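Local structure of DUF5037 domain-containing protein (Ruminococcus gnavus, 4GL6) at residues 216-221 and 225-230. The protein is of unknown function and belongs to the DUF5037 family, known here from a gut bacterium. Sequence-based numbering, arbitrary orientation.
Sequences FGTIMR and DKFDDN
With chi1 at -163°, T218 turns OG1 anti to its own nitrogen and across to D229, while CG2 is left to meet the ring of F227. The D229 carboxylate reaches back to the strand. T218 OG1 donates a hydrogen bond of 2.9 Å to D229 OD2. It meets that oxygen on the anti side, somewhat out of the carboxylate plane. The methyl T218 CG2 packs obliquely on F227, 3.5 Å from CD1. Replacing T218 with a valine would remove the hydroxyl and would probably leave the D229 carboxylate without this donor and freer to turn. Across from D229 the F216 ring comes up from the strand, with F216 CE1 3.9 Å from D229 CB.

Strand 215-220 is an outermost strand of the mixed four-stranded sheet. Its backbone pairs with strand 175-182 on one side. On the other, the chain returns as the loop that leads into helix 231-239, where N230 is the N-cap. One backbone hydrogen bond joins this loop to the strand: D228 N to I219 O, 2.8 Å. I219 O also lies at the edge of the F227 ring, in its plane, 3.4 Å from F227 CA.

Selenomethionine M220 bends at chi3 (-68°), which carries CE over one face of F227. M220 CE stands 4.2 Å from the centroid of the F227 ring, a CH-pi contact close to the ring normal. Y167 of helix 156-171 touches both M220 and F227.

At the exposed end, R221 NE forms a salt bridge with D228 OD2 at 2.7 Å, on the syn side. The guanidinium and carboxylate planes are turned 42° apart. I219 CG2 lies under the rim of one guanidinium face and also touches D228 OD2, at 3.5 Å.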
loop_
_atom_site.group_PDB
_atom_site.type_symbol
_atom_site.label_atom_id
_atom_site.label_comp_id
_atom_site.label_asym_id
_atom_site.label_seq_id
_atom_site.Cartn_x
_atom_site.Cartn_y
_atom_site.Cartn_z
ATOM N N PHE A 216 11.497 -1.611 -12.033
ATOM C CA PHE A 216 11.758 -3.021 -11.858
ATOM C C PHE A 216 10.547 -3.598 -11.139
ATOM O O PHE A 216 10.195 -3.105 -10.072
ATOM C CB PHE A 216 13.026 -3.194 -11.029
ATOM C CG PHE A 216 13.322 -4.614 -10.633
ATOM C CD1 PHE A 216 13.692 -5.548 -11.588
ATOM C CD2 PHE A 216 13.286 -5.000 -9.294
ATOM C CE1 PHE A 216 14.000 -6.863 -11.224
ATOM C CE2 PHE A 216 13.599 -6.309 -8.917
ATOM C CZ PHE A 216 13.953 -7.244 -9.886
ATOM N N GLY A 217 9.946 -4.639 -11.733
ATOM C CA GLY A 217 8.773 -5.335 -11.207
ATOM C C GLY A 217 9.069 -6.811 -11.103
ATOM O O GLY A 217 9.445 -7.438 -12.098
ATOM N N THR A 218 8.932 -7.374 -9.905
ATOM C CA THR A 218 9.211 -8.802 -9.712
ATOM C C THR A 218 8.377 -9.359 -8.579
ATOM O O THR A 218 7.659 -8.621 -7.902
ATOM C CB THR A 218 10.731 -9.074 -9.455
ATOM O OG1 THR A 218 11.030 -10.464 -9.666
ATOM C CG2 THR A 218 11.166 -8.649 -8.052
ATOM N N ILE A 219 8.512 -10.665 -8.387
ATOM C CA ILE A 219 7.811 -11.409 -7.376
ATOM C C ILE A 219 8.751 -12.428 -6.751
ATOM O O ILE A 219 9.657 -12.959 -7.427
ATOM C CB ILE A 219 6.606 -12.145 -8.015
ATOM C CG1 ILE A 219 5.742 -12.827 -6.936
ATOM C CG2 ILE A 219 7.053 -13.146 -9.091
ATOM C CD1 ILE A 219 4.501 -13.506 -7.472
HETATM N N MSE A 220 8.586 -12.636 -5.449
HETATM C CA MSE A 220 9.262 -13.732 -4.728
HETATM C C MSE A 220 8.086 -14.637 -4.440
HETATM O O MSE A 220 7.173 -14.253 -3.690
HETATM C CB MSE A 220 9.961 -13.302 -3.445
HETATM C CG MSE A 220 10.587 -14.491 -2.713
HETATM SE SE MSE A 220 11.875 -14.001 -1.367
HETATM C CE MSE A 220 13.308 -13.293 -2.457
ATOM N N ARG A 221 8.092 -15.805 -5.075
ATOM C CA ARG A 221 6.985 -16.745 -4.972
ATOM C C ARG A 221 7.021 -17.511 -3.691
ATOM O O ARG A 221 8.042 -17.569 -3.015
ATOM C CB ARG A 221 6.974 -17.718 -6.153
ATOM C CG ARG A 221 6.742 -16.988 -7.446
ATOM C CD ARG A 221 6.691 -17.917 -8.633
ATOM N NE ARG A 221 6.389 -17.144 -9.825
ATOM C CZ ARG A 221 5.186 -16.668 -10.151
ATOM N NH1 ARG A 221 4.104 -16.876 -9.379
ATOM N NH2 ARG A 221 5.058 -15.951 -11.268
ATOM N N ASP A 225 13.237 -18.652 -2.131
ATOM C CA ASP A 225 14.124 -17.734 -1.410
ATOM C C ASP A 225 14.699 -16.620 -2.279
ATOM O O ASP A 225 15.393 -15.749 -1.762
ATOM C CB ASP A 225 15.238 -18.537 -0.706
ATOM C CG ASP A 225 14.698 -19.424 0.428
ATOM O OD1 ASP A 225 13.578 -19.188 0.947
ATOM O OD2 ASP A 225 15.407 -20.367 0.822
ATOM N N LYS A 226 14.362 -16.625 -3.568
ATOM C CA LYS A 226 14.857 -15.663 -4.560
ATOM C C LYS A 226 13.707 -15.068 -5.351
ATOM O O LYS A 226 12.622 -15.646 -5.381
ATOM C CB LYS A 226 15.807 -16.369 -5.534
ATOM C CG LYS A 226 16.978 -17.067 -4.827
ATOM C CD LYS A 226 18.277 -16.964 -5.608
ATOM C CE LYS A 226 19.444 -17.536 -4.822
ATOM N NZ LYS A 226 20.728 -17.258 -5.518
ATOM N N PHE A 227 13.956 -13.912 -5.972
ATOM C CA PHE A 227 12.987 -13.263 -6.851
ATOM C C PHE A 227 12.969 -14.006 -8.168
ATOM O O PHE A 227 13.945 -14.684 -8.514
ATOM C CB PHE A 227 13.379 -11.819 -7.190
ATOM C CG PHE A 227 13.335 -10.879 -6.026
ATOM C CD1 PHE A 227 12.124 -10.614 -5.373
ATOM C CD2 PHE A 227 14.480 -10.190 -5.615
ATOM C CE1 PHE A 227 12.063 -9.730 -4.303
ATOM C CE2 PHE A 227 14.422 -9.300 -4.544
ATOM C CZ PHE A 227 13.214 -9.067 -3.892
ATOM N N ASP A 228 11.893 -13.844 -8.933
ATOM C CA ASP A 228 11.816 -14.467 -10.263
ATOM C C ASP A 228 12.802 -13.842 -11.256
ATOM O O ASP A 228 13.221 -14.503 -12.209
ATOM C CB ASP A 228 10.383 -14.443 -10.844
ATOM C CG ASP A 228 9.499 -15.587 -10.338
ATOM O OD1 ASP A 228 9.828 -16.286 -9.346
ATOM O OD2 ASP A 228 8.449 -15.805 -10.963
ATOM N N ASP A 229 13.177 -12.589 -11.010
ATOM C CA ASP A 229 14.062 -11.830 -11.884
ATOM C C ASP A 229 15.410 -11.594 -11.164
ATOM O O ASP A 229 15.465 -10.990 -10.087
ATOM C CB ASP A 229 13.331 -10.550 -12.299
ATOM C CG ASP A 229 12.013 -10.851 -13.046
ATOM O OD1 ASP A 229 12.051 -11.460 -14.144
ATOM O OD2 ASP A 229 10.938 -10.491 -12.523
ATOM N N ASN A 230 16.473 -12.122 -11.764
ATOM C CA ASN A 230 17.825 -12.034 -11.222
ATOM C C ASN A 230 18.460 -10.623 -11.290
ATOM O O ASN A 230 17.918 -9.704 -11.918
ATOM C CB ASN A 230 18.743 -13.081 -11.900
ATOM C CG ASN A 230 18.917 -12.866 -13.407
ATOM O OD1 ASN A 230 18.710 -11.779 -13.940
ATOM N ND2 ASN A 230 19.288 -13.920 -14.094
#